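Local coordinates for uncharacterized protein (Wolinella succinogenes, PDB 3JYG) that is of unknown function but belongs to the 6-pyruvoyl tetrahydropterin synthase family and binds a zinc ion in a subunit of a three-chain assembly, at residues E10-Y15 against Q43-V48; G16-S21 against R37-H42; F81-D86 against E130-V135; T140-A145 against S174-Y179. All blocks are in the same frame, centred on the assembly; numbering follows the deposited sequence. Where two conformers were deposited one is given.

Contact 1. Residues E10-Y15 against Q43-V48; sequences EFDFCY and QGKVIV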
loop_
_atom_site.group_PDB
_atom_site.type_symbol
_atom_site.label_atom_id
_atom_site.label_comp_id
_atom_site.label_asym_id
_atom_site.label_seq_id
_atom_site.Cartn_x
_atom_site.Cartn_y
_atom_site.Cartn_z
ATOM N N GLU A 10 3.139 9.927 4.826
ATOM C CA GLU A 10 4.395 9.735 4.066
ATOM C C GLU A 10 5.335 10.941 4.189
ATOM O O GLU A 10 4.883 12.112 4.244
ATOM C CB GLU A 10 4.104 9.464 2.570
ATOM C CG GLU A 10 3.018 8.375 2.341
ATOM C CD GLU A 10 2.870 7.913 0.880
ATOM O OE1 GLU A 10 3.364 8.586 -0.059
ATOM O OE2 GLU A 10 2.254 6.850 0.669
ATOM N N PHE A 11 6.634 10.641 4.243
ATOM C CA PHE A 11 7.693 11.663 4.313
ATOM C C PHE A 11 8.854 11.228 3.412
ATOM O O PHE A 11 9.359 10.112 3.549
ATOM C CB PHE A 11 8.188 11.843 5.736
ATOM C CG PHE A 11 7.097 12.087 6.731
ATOM C CD1 PHE A 11 6.427 11.012 7.333
ATOM C CD2 PHE A 11 6.729 13.389 7.069
ATOM C CE1 PHE A 11 5.425 11.249 8.290
ATOM C CE2 PHE A 11 5.726 13.624 8.024
ATOM C CZ PHE A 11 5.070 12.553 8.605
ATOM N N ASP A 12 9.225 12.080 2.463
ATOM C CA ASP A 12 10.230 11.744 1.453
ATOM C C ASP A 12 11.561 12.456 1.705
ATOM O O ASP A 12 11.572 13.553 2.247
ATOM C CB ASP A 12 9.692 12.140 0.063
ATOM C CG ASP A 12 8.364 11.478 -0.245
ATOM O OD1 ASP A 12 7.377 12.190 -0.510
ATOM O OD2 ASP A 12 8.278 10.244 -0.181
ATOM N N PHE A 13 12.679 11.820 1.329
ATOM C CA PHE A 13 14.020 12.425 1.368
ATOM C C PHE A 13 14.968 11.630 0.489
ATOM O O PHE A 13 14.688 10.492 0.129
ATOM C CB PHE A 13 14.621 12.572 2.795
ATOM C CG PHE A 13 14.965 11.242 3.501
ATOM C CD1 PHE A 13 13.952 10.441 4.037
ATOM C CD2 PHE A 13 16.298 10.817 3.646
ATOM C CE1 PHE A 13 14.230 9.256 4.700
ATOM C CE2 PHE A 13 16.595 9.598 4.298
ATOM C CZ PHE A 13 15.558 8.830 4.849
ATOM N N CYS A 14 16.079 12.256 0.134
ATOM C CA CYS A 14 17.140 11.621 -0.659
ATOM C C CYS A 14 18.383 11.532 0.208
ATOM O O CYS A 14 18.640 12.442 0.992
ATOM C CB CYS A 14 17.430 12.427 -1.944
ATOM S SG CYS A 14 15.966 12.878 -2.871
ATOM N N TYR A 15 19.158 10.459 0.060
ATOM C CA TYR A 15 20.351 10.302 0.885
ATOM C C TYR A 15 21.343 9.425 0.140
ATOM O O TYR A 15 20.946 8.718 -0.767
ATOM C CB TYR A 15 20.005 9.678 2.258
ATOM C CG TYR A 15 19.367 8.285 2.153
ATOM C CD1 TYR A 15 18.046 8.124 1.684
ATOM C CD2 TYR A 15 20.087 7.128 2.527
ATOM C CE1 TYR A 15 17.460 6.868 1.577
ATOM C CE2 TYR A 15 19.495 5.855 2.431
ATOM C CZ TYR A 15 18.188 5.730 1.943
ATOM O OH TYR A 15 17.567 4.478 1.865
ATOM N N GLN A 43 16.132 7.452 -3.197
ATOM C CA GLN A 43 14.978 8.226 -2.764
ATOM C C GLN A 43 14.265 7.377 -1.696
ATOM O O GLN A 43 13.807 6.286 -1.982
ATOM C CB GLN A 43 14.053 8.467 -3.977
ATOM C CG GLN A 43 12.756 9.194 -3.706
ATOM C CD GLN A 43 12.957 10.601 -3.194
ATOM O OE1 GLN A 43 14.010 11.217 -3.408
ATOM N NE2 GLN A 43 11.947 11.123 -2.515
ATOM N N GLY A 44 14.223 7.872 -0.468
ATOM C CA GLY A 44 13.640 7.153 0.650
ATOM C C GLY A 44 12.235 7.654 0.914
ATOM O O GLY A 44 11.943 8.841 0.722
ATOM N N LYS A 45 11.354 6.762 1.332
ATOM C CA LYS A 45 10.062 7.237 1.829
ATOM C C LYS A 45 9.740 6.612 3.181
ATOM O O LYS A 45 9.761 5.397 3.305
ATOM C CB LYS A 45 8.971 6.947 0.803
ATOM C CG LYS A 45 7.559 7.391 1.226
ATOM C CD LYS A 45 6.510 6.840 0.199
ATOM C CE LYS A 45 6.676 7.445 -1.170
ATOM N NZ LYS A 45 6.139 8.864 -1.093
ATOM N N VAL A 46 9.480 7.444 4.180
ATOM C CA VAL A 46 9.053 6.977 5.513
ATOM C C VAL A 46 7.511 7.000 5.566
ATOM O O VAL A 46 6.900 8.035 5.235
ATOM C CB VAL A 46 9.590 7.851 6.646
ATOM C CG1 VAL A 46 9.365 7.140 8.016
ATOM C CG2 VAL A 46 11.098 8.094 6.487
ATOM N N ILE A 47 6.881 5.901 5.995
ATOM C CA ILE A 47 5.446 5.929 6.261
ATOM C C ILE A 47 5.167 5.599 7.733
ATOM O O ILE A 47 5.473 4.486 8.184
ATOM C CB ILE A 47 4.664 4.934 5.376
ATOM C CG1 ILE A 47 5.122 5.058 3.925
ATOM C CG2 ILE A 47 3.116 5.211 5.533
ATOM C CD1 ILE A 47 4.338 4.228 2.907
ATOM N N VAL A 48 4.570 6.554 8.449
ATOM C CA VAL A 48 4.284 6.411 9.898
ATOM C C VAL A 48 2.807 6.046 10.092
ATOM O O VAL A 48 1.944 6.742 9.565
ATOM C CB VAL A 48 4.568 7.751 10.636
ATOM C CG1 VAL A 48 4.120 7.698 12.110
ATOM C CG2 VAL A 48 6.009 8.104 10.517
#
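Lys45 NZ is gripped from two sides of its ammonium group by Asp12 and Glu10, both on the neighbouring antiparallel strand. The shorter salt bridge runs from NZ to Asp12 OD2, 2.7 Å, and uses the syn lone pair of that oxygen. The other reaches Glu10 OE1 at 3.0 Å, approaching from above the carboxylate plane. Lys45 leaves the backbone extended and then bends at chi3 (-66°) and chi4 (-75°); the second bend places NZ within range of both acids, while the methylene CG lies 3.3 Å from Asp12 OD2. Asp12 also offers OD1 to Lys173 of the second subunit in a further salt bridge, so the carboxylate joins a lysine of its own sheet to one across the interface.

The backbone pairing is regular. Phe11 and Val46 exchange two hydrogen bonds, the one from Val46 N to Phe11 O being 2.7 Å, and Phe13 and Gly44 form the next hydrogen-bonded pair. On the face opposite the charges, Phe13 CE1 brings the ring edge to Val46 CG2 at 3.8 Å, and Phe11 CE1 meets Val48 CG2 at 3.9 Å. Gly44 has no side chain, and the edge of the Tyr15 ring comes in its own plane to Gly44 CA. Helices 67-77 and 141-155 pack on this apolar face.

The two sides of the strand pair therefore differ in chemistry: one is apolar and covered by helices, whereas the other holds, beside Ile47, the Glu10-Asp12-Lys45 network, which continues into a neighbouring subunit and in which lysine and acids probably compensate each other.

Contact 2. Residues G16-S21 against R37-H42; sequences GHRVWS and RHLHGH. With ZN (zinc ion), chain G.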
loop_
_atom_site.group_PDB
_atom_site.type_symbol
_atom_site.label_atom_id
_atom_site.label_comp_id
_atom_site.label_asym_id
_atom_site.label_seq_id
_atom_site.Cartn_x
_atom_site.Cartn_y
_atom_site.Cartn_z
ATOM N N GLY A 16 22.609 9.459 0.554
ATOM C CA GLY A 16 23.581 8.433 0.120
ATOM C C GLY A 16 23.845 7.471 1.280
ATOM O O GLY A 16 23.621 7.820 2.449
ATOM N N HIS A 17 24.281 6.249 0.969
ATOM C CA HIS A 17 24.714 5.357 2.007
ATOM C C HIS A 17 25.487 4.225 1.374
ATOM O O HIS A 17 25.658 4.177 0.136
ATOM C CB HIS A 17 23.517 4.852 2.880
ATOM C CG HIS A 17 22.748 3.683 2.309
ATOM N ND1 HIS A 17 22.106 2.763 3.112
ATOM C CD2 HIS A 17 22.501 3.300 1.032
ATOM C CE1 HIS A 17 21.502 1.862 2.357
ATOM N NE2 HIS A 17 21.733 2.165 1.091
ATOM N N ARG A 18 25.961 3.336 2.241
ATOM C CA ARG A 18 26.343 2.009 1.819
ATOM C C ARG A 18 26.054 1.037 2.977
ATOM O O ARG A 18 26.066 1.430 4.144
ATOM C CB ARG A 18 27.822 1.974 1.382
ATOM C CG ARG A 18 28.821 1.778 2.490
ATOM C CD ARG A 18 30.254 1.657 1.942
ATOM N NE ARG A 18 31.170 1.124 2.959
ATOM C CZ ARG A 18 31.919 0.026 2.805
ATOM N NH1 ARG A 18 31.872 -0.711 1.677
ATOM N NH2 ARG A 18 32.736 -0.334 3.788
ATOM N N VAL A 19 25.804 -0.213 2.623
ATOM C CA VAL A 19 25.530 -1.277 3.579
ATOM C C VAL A 19 26.783 -2.118 3.589
ATOM O O VAL A 19 26.963 -2.959 2.727
ATOM C CB VAL A 19 24.359 -2.144 3.092
ATOM C CG1 VAL A 19 24.021 -3.238 4.129
ATOM C CG2 VAL A 19 23.137 -1.251 2.824
ATOM N N TRP A 20 27.638 -1.867 4.566
ATOM C CA TRP A 20 29.048 -2.276 4.494
ATOM C C TRP A 20 29.162 -3.791 4.742
ATOM O O TRP A 20 30.042 -4.443 4.218
ATOM C CB TRP A 20 29.898 -1.433 5.471
ATOM C CG TRP A 20 29.568 -1.584 6.968
ATOM C CD1 TRP A 20 28.812 -0.721 7.763
ATOM C CD2 TRP A 20 30.010 -2.650 7.838
ATOM N NE1 TRP A 20 28.769 -1.207 9.060
ATOM C CE2 TRP A 20 29.491 -2.380 9.130
ATOM C CE3 TRP A 20 30.810 -3.809 7.641
ATOM C CZ2 TRP A 20 29.729 -3.239 10.240
ATOM C CZ3 TRP A 20 31.056 -4.642 8.729
ATOM C CH2 TRP A 20 30.519 -4.345 10.013
ATOM N N SER A 21 28.221 -4.317 5.517
ATOM C CA SER A 21 28.232 -5.689 5.954
ATOM C C SER A 21 27.479 -6.665 5.029
ATOM O O SER A 21 27.315 -7.843 5.369
ATOM C CB SER A 21 27.558 -5.730 7.323
ATOM O OG SER A 21 26.203 -5.295 7.213
ATOM N N ARG A 37 27.427 -2.838 -0.934
ATOM C CA ARG A 37 28.661 -2.310 -0.294
ATOM C C ARG A 37 29.206 -1.069 -1.039
ATOM O O ARG A 37 30.091 -0.358 -0.519
ATOM C CB ARG A 37 29.780 -3.391 -0.139
ATOM C CG ARG A 37 29.408 -4.537 0.812
ATOM C CD ARG A 37 30.592 -5.499 1.018
ATOM N NE ARG A 37 30.218 -6.651 1.842
ATOM C CZ ARG A 37 31.055 -7.342 2.631
ATOM N NH1 ARG A 37 32.340 -7.013 2.723
ATOM N NH2 ARG A 37 30.603 -8.370 3.344
ATOM N N HIS A 38 28.715 -0.816 -2.251
ATOM C CA HIS A 38 29.161 0.411 -2.966
ATOM C C HIS A 38 28.576 1.673 -2.358
ATOM O O HIS A 38 27.448 1.644 -1.850
ATOM C CB HIS A 38 28.814 0.322 -4.445
ATOM C CG HIS A 38 29.521 -0.799 -5.140
ATOM N ND1 HIS A 38 29.021 -1.419 -6.265
ATOM C CD2 HIS A 38 30.683 -1.433 -4.843
ATOM C CE1 HIS A 38 29.857 -2.378 -6.641
ATOM N NE2 HIS A 38 30.863 -2.416 -5.788
ATOM N N LEU A 39 29.334 2.758 -2.375
ATOM C CA LEU A 39 28.763 4.090 -2.119
ATOM C C LEU A 39 27.669 4.298 -3.152
ATOM O O LEU A 39 27.913 4.187 -4.373
ATOM C CB LEU A 39 29.805 5.200 -2.295
ATOM C CG LEU A 39 31.121 5.191 -1.497
ATOM C CD1 LEU A 39 31.847 6.570 -1.590
ATOM C CD2 LEU A 39 30.899 4.782 -0.068
ATOM N N HIS A 40 26.453 4.545 -2.676
ATOM C CA HIS A 40 25.328 4.846 -3.586
ATOM C C HIS A 40 24.297 5.707 -2.856
ATOM O O HIS A 40 24.630 6.397 -1.887
ATOM C CB HIS A 40 24.723 3.543 -4.181
ATOM C CG HIS A 40 24.151 2.614 -3.157
ATOM N ND1 HIS A 40 24.930 1.781 -2.388
ATOM C CD2 HIS A 40 22.863 2.376 -2.782
ATOM C CE1 HIS A 40 24.157 1.082 -1.570
ATOM N NE2 HIS A 40 22.893 1.408 -1.808
ATOM N N GLY A 41 23.063 5.685 -3.327
ATOM C CA GLY A 41 22.014 6.500 -2.732
ATOM C C GLY A 41 20.651 6.015 -3.161
ATOM O O GLY A 41 20.545 5.048 -3.949
ATOM N N HIS A 42 19.633 6.728 -2.669
ATOM C CA HIS A 42 18.227 6.361 -2.787
ATOM C C HIS A 42 17.321 7.539 -2.607
ATOM O O HIS A 42 17.687 8.501 -1.954
ATOM C CB HIS A 42 17.870 5.406 -1.662
ATOM C CG HIS A 42 18.522 4.093 -1.803
ATOM N ND1 HIS A 42 18.303 3.270 -2.889
ATOM C CD2 HIS A 42 19.427 3.466 -1.020
ATOM C CE1 HIS A 42 19.038 2.188 -2.759
ATOM N NE2 HIS A 42 19.707 2.274 -1.623
HETATM ZN ZN ZN G . 21.111 0.829 -0.739
HETATM O O HOH W 1 19.447 -0.159 0.836
HETATM O O HOH W 2 20.413 -0.824 -2.303
#
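The zinc site of the protein is built where His17 meets His40 and His42 at the ends of two antiparallel strands. All three rings bind through NE2: His40 and His42 at 2.2 Å from the zinc ion, His17 at 2.4 Å. Two waters complete five ligands in a nearly square-pyramidal array. Water 1 lies across the metal from His40, water 2 across from His17, and His42 stands at the apex.

The rings are turned steeply against each other. The edge of His17 is directed at the face of His40 in an offset edge-to-face pair, planes at 70°, and the two NE2 atoms come close because both bind zinc. Behind the metal, the pair His17 and His40 exchanges two backbone hydrogen bonds, so the strand pairing itself spaces these ligands. His40 is held in rotation by ND1, which gives a 2.6 Å hydrogen bond to His38 O close to the ring plane, leaving NE2 turned to the metal. His17 ND1 has a weak bond to Pro139 O.

Beyond the site, Arg18 reaches across to the loop 37-39. Its NH1 donates to Arg37 O, 2.8 Å and almost straight at 167°, on a carbonyl lone pair and in the guanidinium plane, while NH2 pairs with Asp87. Arg37 in turn lays a face of its guanidinium over Trp20 O, and its NH2 is bonded to Gln22 O.

A three-histidine zinc centre on adjacent strands, with water filling the remaining positions, is typical of the 6-pyruvoyl tetrahydropterin synthase family.

Contact 3. Residues F81-D86 against E130-V135; sequences FIIDID and ESFVVV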
loop_
_atom_site.group_PDB
_atom_site.type_symbol
_atom_site.label_atom_id
_atom_site.label_comp_id
_atom_site.label_asym_id
_atom_site.label_seq_id
_atom_site.Cartn_x
_atom_site.Cartn_y
_atom_site.Cartn_z
ATOM N N PHE A 81 24.670 12.010 3.615
ATOM C CA PHE A 81 25.167 10.650 3.505
ATOM C C PHE A 81 25.119 9.959 4.914
ATOM O O PHE A 81 25.775 10.413 5.881
ATOM C CB PHE A 81 26.585 10.659 2.942
ATOM C CG PHE A 81 27.153 9.262 2.671
ATOM C CD1 PHE A 81 27.599 8.461 3.732
ATOM C CD2 PHE A 81 27.307 8.813 1.363
ATOM C CE1 PHE A 81 28.131 7.167 3.518
ATOM C CE2 PHE A 81 27.856 7.531 1.101
ATOM C CZ PHE A 81 28.265 6.693 2.215
ATOM N N ILE A 82 24.388 8.863 5.007
ATOM C CA ILE A 82 24.201 8.188 6.321
ATOM C C ILE A 82 25.252 7.086 6.461
ATOM O O ILE A 82 25.385 6.207 5.617
ATOM C CB ILE A 82 22.789 7.546 6.498
ATOM C CG1 ILE A 82 21.666 8.569 6.198
ATOM C CG2 ILE A 82 22.654 6.920 7.920
ATOM C CD1 ILE A 82 20.232 7.959 6.248
ATOM N N ILE A 83 26.037 7.164 7.525
ATOM C CA ILE A 83 27.155 6.234 7.675
ATOM C C ILE A 83 27.159 5.600 9.073
ATOM O O ILE A 83 26.966 6.279 10.083
ATOM C CB ILE A 83 28.478 6.902 7.364
ATOM C CG1 ILE A 83 29.606 5.860 7.224
ATOM C CG2 ILE A 83 28.778 7.983 8.448
ATOM C CD1 ILE A 83 31.006 6.445 6.734
ATOM N N ASP A 84 27.350 4.276 9.105
ATOM C CA ASP A 84 27.529 3.564 10.357
ATOM C C ASP A 84 28.846 4.049 11.003
ATOM O O ASP A 84 29.890 4.101 10.352
ATOM C CB ASP A 84 27.487 2.036 10.065
ATOM C CG ASP A 84 27.564 1.147 11.326
ATOM O OD1 ASP A 84 27.817 1.611 12.443
ATOM O OD2 ASP A 84 27.369 -0.076 11.181
ATOM N N ILE A 85 28.771 4.483 12.271
ATOM C CA ILE A 85 29.987 4.678 13.083
ATOM C C ILE A 85 30.993 3.515 12.921
ATOM O O ILE A 85 32.189 3.738 12.953
ATOM C CB ILE A 85 29.659 4.944 14.601
ATOM C CG1 ILE A 85 30.871 5.414 15.414
ATOM C CG2 ILE A 85 28.923 3.747 15.294
ATOM C CD1 ILE A 85 31.399 6.814 14.998
ATOM N N ASP A 86 30.519 2.293 12.770
ATOM C CA ASP A 86 31.441 1.173 12.684
ATOM C C ASP A 86 31.706 0.677 11.307
ATOM O O ASP A 86 32.198 -0.406 11.150
ATOM C CB ASP A 86 30.953 0.011 13.531
ATOM C CG ASP A 86 31.322 0.179 15.006
ATOM O OD1 ASP A 86 32.221 1.002 15.320
ATOM O OD2 ASP A 86 30.705 -0.496 15.842
ATOM N N GLU A 130 29.795 18.487 6.428
ATOM C CA GLU A 130 28.369 18.805 6.565
ATOM C C GLU A 130 27.460 17.686 6.041
ATOM O O GLU A 130 26.324 17.568 6.505
ATOM C CB GLU A 130 27.970 20.154 5.941
ATOM C CG GLU A 130 28.694 21.344 6.599
ATOM C CD GLU A 130 27.857 22.124 7.629
ATOM O OE1 GLU A 130 27.013 21.540 8.354
ATOM O OE2 GLU A 130 28.052 23.365 7.708
ATOM N N SER A 131 27.954 16.863 5.110
ATOM C CA SER A 131 27.115 15.768 4.542
ATOM C C SER A 131 26.752 14.653 5.522
ATOM O O SER A 131 25.710 14.050 5.414
ATOM C CB SER A 131 27.802 15.098 3.372
ATOM O OG SER A 131 28.372 16.029 2.500
ATOM N N PHE A 132 27.614 14.349 6.483
ATOM C CA PHE A 132 27.469 13.065 7.190
ATOM C C PHE A 132 26.502 13.059 8.355
ATOM O O PHE A 132 26.505 13.990 9.174
ATOM C CB PHE A 132 28.827 12.587 7.695
ATOM C CG PHE A 132 29.733 12.147 6.610
ATOM C CD1 PHE A 132 29.466 10.974 5.889
ATOM C CD2 PHE A 132 30.873 12.919 6.268
ATOM C CE1 PHE A 132 30.306 10.574 4.866
ATOM C CE2 PHE A 132 31.716 12.490 5.244
ATOM C CZ PHE A 132 31.452 11.337 4.568
ATOM N N VAL A 133 25.665 12.007 8.395
ATOM C CA VAL A 133 24.816 11.745 9.540
ATOM C C VAL A 133 25.336 10.424 10.065
ATOM O O VAL A 133 25.304 9.420 9.350
ATOM C CB VAL A 133 23.343 11.591 9.117
ATOM C CG1 VAL A 133 22.514 10.996 10.242
ATOM C CG2 VAL A 133 22.768 12.989 8.737
ATOM N N VAL A 134 25.863 10.448 11.288
ATOM C CA VAL A 134 26.519 9.261 11.804
ATOM C C VAL A 134 25.565 8.516 12.717
ATOM O O VAL A 134 24.965 9.127 13.601
ATOM C CB VAL A 134 27.863 9.591 12.513
ATOM C CG1 VAL A 134 28.549 8.292 13.023
ATOM C CG2 VAL A 134 28.801 10.371 11.557
ATOM N N VAL A 135 25.419 7.201 12.502
ATOM C CA VAL A 135 24.421 6.422 13.271
ATOM C C VAL A 135 25.059 5.148 13.826
ATOM O O VAL A 135 26.049 4.691 13.298
ATOM C CB VAL A 135 23.132 6.045 12.423
ATOM C CG1 VAL A 135 22.206 7.315 12.129
ATOM C CG2 VAL A 135 23.493 5.206 11.148
#
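Phe81 to Ile85 and Ser131 to Val135 are zipped by five backbone hydrogen bonds in parallel register. Phe81 N donates to Ser131 O at 2.9 Å, just before strand 132-135; the bonds then alternate, Val133 N to Phe81 O and Ile83 N to Val133 O, the latter 3.0 Å and nearly straight at 169°. Val135 N to Ile83 O and Ile85 N to Val135 O carry the pairing to the point where the first strand ends. Weaker CA-H...O contacts fill in between, such as Phe132 CA to Phe81 O.

Aromatic packing lies at the Phe81 end. The side chains of Phe81 and Phe132 lie side by side, pointing the same way, with ring planes at 75°, and Phe81 CD1 touches the edge of Phe132 at CE1, 3.6 Å away. A chi1 of -175° puts Phe81 CG anti to its backbone N, 4.1 Å from Phe132 CE1.

Aliphatic contacts continue along both faces. The Ile83 and Val134 side chains lie side by side, CG2 to CG2 at 3.9 Å, while Ile85 CD1 meets the other branch, Val134 CG1, at 3.8 Å; helix 90-93 packs on this face. On the reverse face Ile82 CG2 and Val135 CG2 meet at 3.7 Å.

A polar turn closes the segment: Asp86 N bonds to Asp84 OD1 at 2.8 Å, an Asx turn, and Asp84 OD2 accepts from Trp20 NE1.

The polar backbone is thus spent within the sheet, while phenylalanine and branched side chains fill one face and Ile82, Val133 and Val135 most of the other, and the buried Asp84 carboxylate has N-H donors for both oxygens.

Contact 4. Residues T140-A145 against S174-Y179; sequences TSESIA and SRARVY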
loop_
_atom_site.group_PDB
_atom_site.type_symbol
_atom_site.label_atom_id
_atom_site.label_comp_id
_atom_site.label_asym_id
_atom_site.label_seq_id
_atom_site.Cartn_x
_atom_site.Cartn_y
_atom_site.Cartn_z
ATOM N N THR A 140 20.648 -0.101 6.707
ATOM C CA THR A 140 19.723 -0.830 5.840
ATOM C C THR A 140 18.340 -0.194 5.956
ATOM O O THR A 140 18.080 0.523 6.922
ATOM C CB THR A 140 19.567 -2.278 6.313
ATOM O OG1 THR A 140 19.206 -2.301 7.702
ATOM C CG2 THR A 140 20.888 -3.045 6.173
ATOM N N SER A 141 17.453 -0.480 4.998
ATOM C CA SER A 141 16.045 -0.106 5.125
ATOM C C SER A 141 15.416 -0.522 6.422
ATOM O O SER A 141 14.734 0.265 7.031
ATOM C CB SER A 141 15.246 -0.715 3.981
ATOM O OG SER A 141 15.746 -0.101 2.807
ATOM N N GLU A 142 15.610 -1.780 6.823
ATOM C CA GLU A 142 15.053 -2.280 8.116
ATOM C C GLU A 142 15.632 -1.554 9.325
ATOM O O GLU A 142 14.924 -1.289 10.295
ATOM C CB GLU A 142 15.284 -3.798 8.298
ATOM C CG GLU A 142 14.770 -4.676 7.150
ATOM C CD GLU A 142 15.839 -4.956 6.089
ATOM O OE1 GLU A 142 16.487 -3.998 5.562
ATOM O OE2 GLU A 142 16.028 -6.149 5.760
ATOM N N SER A 143 16.920 -1.211 9.284
ATOM C CA SER A 143 17.514 -0.560 10.458
ATOM C C SER A 143 17.025 0.871 10.555
ATOM O O SER A 143 16.775 1.381 11.663
ATOM C CB SER A 143 19.043 -0.599 10.392
ATOM O OG SER A 143 19.485 -1.941 10.442
ATOM N N ILE A 144 16.898 1.531 9.408
ATOM C CA ILE A 144 16.321 2.896 9.389
ATOM C C ILE A 144 14.869 2.972 9.907
ATOM O O ILE A 144 14.518 3.860 10.733
ATOM C CB ILE A 144 16.480 3.518 7.974
ATOM C CG1 ILE A 144 17.991 3.762 7.719
ATOM C CG2 ILE A 144 15.668 4.840 7.811
ATOM C CD1 ILE A 144 18.348 4.092 6.204
ATOM N N ALA A 145 14.036 2.058 9.412
ATOM C CA ALA A 145 12.651 1.917 9.860
ATOM C C ALA A 145 12.580 1.689 11.391
ATOM O O ALA A 145 11.825 2.384 12.056
ATOM C CB ALA A 145 11.965 0.764 9.136
ATOM N N SER A 174 10.828 -1.847 -3.332
ATOM C CA SER A 174 11.265 -2.658 -2.207
ATOM C C SER A 174 11.210 -1.833 -0.940
ATOM O O SER A 174 11.607 -0.634 -0.922
ATOM C CB SER A 174 12.673 -3.172 -2.458
ATOM O OG SER A 174 13.598 -2.091 -2.529
ATOM N N ARG A 175 10.718 -2.469 0.120
ATOM C CA ARG A 175 10.472 -1.762 1.354
ATOM C C ARG A 175 10.481 -2.657 2.585
ATOM O O ARG A 175 10.329 -3.877 2.488
ATOM C CB ARG A 175 9.152 -1.032 1.262
ATOM C CG ARG A 175 7.968 -1.909 1.001
ATOM C CD ARG A 175 6.850 -1.030 0.427
ATOM N NE ARG A 175 5.730 -1.834 -0.032
ATOM C CZ ARG A 175 5.481 -2.185 -1.296
ATOM N NH1 ARG A 175 4.413 -2.925 -1.531
ATOM N NH2 ARG A 175 6.264 -1.784 -2.309
ATOM N N ALA A 176 10.710 -2.014 3.718
ATOM C CA ALA A 176 10.761 -2.638 5.007
ATOM C C ALA A 176 9.643 -2.066 5.846
ATOM O O ALA A 176 9.147 -0.966 5.598
ATOM C CB ALA A 176 12.085 -2.368 5.667
ATOM N N ARG A 177 9.248 -2.831 6.852
ATOM C CA ARG A 177 8.236 -2.396 7.767
ATOM C C ARG A 177 8.652 -3.005 9.114
ATOM O O ARG A 177 9.189 -4.141 9.185
ATOM C CB ARG A 177 6.881 -2.892 7.308
ATOM C CG ARG A 177 5.653 -2.211 7.999
ATOM C CD ARG A 177 4.355 -2.421 7.229
ATOM N NE ARG A 177 3.297 -1.671 7.878
ATOM C CZ ARG A 177 2.080 -1.463 7.399
ATOM N NH1 ARG A 177 1.744 -1.895 6.186
ATOM N NH2 ARG A 177 1.208 -0.775 8.129
ATOM N N VAL A 178 8.513 -2.186 10.149
ATOM C CA VAL A 178 8.704 -2.686 11.493
ATOM C C VAL A 178 7.420 -2.392 12.293
ATOM O O VAL A 178 6.952 -1.252 12.340
ATOM C CB VAL A 178 9.960 -2.073 12.154
ATOM C CG1 VAL A 178 10.084 -2.582 13.601
ATOM C CG2 VAL A 178 11.261 -2.387 11.336
ATOM N N TYR A 179 6.875 -3.442 12.909
ATOM C CA TYR A 179 5.628 -3.402 13.613
ATOM C C TYR A 179 5.897 -3.327 15.106
ATOM O O TYR A 179 6.657 -4.123 15.653
ATOM C CB TYR A 179 4.819 -4.678 13.334
ATOM C CG TYR A 179 4.108 -4.644 12.027
ATOM C CD1 TYR A 179 2.908 -3.929 11.873
ATOM C CD2 TYR A 179 4.614 -5.323 10.928
ATOM C CE1 TYR A 179 2.242 -3.899 10.619
ATOM C CE2 TYR A 179 3.948 -5.288 9.702
ATOM C CZ TYR A 179 2.797 -4.583 9.564
ATOM O OH TYR A 179 2.176 -4.584 8.356
#
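Ala176 CB points from its strand into the first turn of helix 141-155, where Ser141 and Glu142 meet it. Ser141 CB (3.9 Å) and Glu142 CG (3.8 Å) both reach the Ala176 CB methyl obliquely, from clearly different directions; the backbone N of Glu142 lies at a similar distance. Two residues along the strand, Val178 points the same way and touches Ala145 one helical turn later. A chi1 of 177° puts its CG1 branch anti to the backbone N and leaves CG2, beside that N, to make the contact with Ala145 CB at 3.9 Å and to near Glu142 O.

The small methyls and methylenes permit a close approach of the two elements: the axes of segments 141-145 and 174-179 come within 7.4 Å and run 38° apart in direction. The contact is van der Waals packing of carbon atoms, with the Glu142 backbone N and O also touched, and the polar ends turn elsewhere. Ser141 OG bonds to Glu170. Glu142 bends at chi2 (93°), and its OE2 accepts from Val60 N of the third subunit. The helix start is fixed by Thr140 at the N-cap, whose OG1 accepts from Ser143 N at 3.0 Å; Gly58 O of the third subunit is a further partner of OG1.

Strand 174-180 is the outer strand of the sheet within its own chain. It lies beside strand 162-169, where Ala176 and Val178 form backbone hydrogen bonds with Phe168 and Val166, and on its other edge a strand of the third subunit continues the sheet antiparallel. Helix 141-155 covers the face made by Ala176 and Val178 and extends onto Phe168 of the neighbouring strand.

Contacts 1 and 2 share strands 3-17 and 40-52, contact 2 nested inside the loop that contact 1 closes; Tyr15 O and His42 N, 3.0 Å apart, link them at the metal end. Contact 3 continues the sheet beyond strand 3-17: Gly16 O meets Ile82 N at 2.9 Å. Contact 4 approaches the same zinc ion through Ser141, whose side chain lies about 6 Å from it, and touches contact 2 where Val19 CG1 meets Thr140 CG2. Contacts 3 and 4, about 18 Å apart between centres, lie on opposite sides of the chain's centre. Contacts 2 and 4 both touch the third subunit, contact 1 the second.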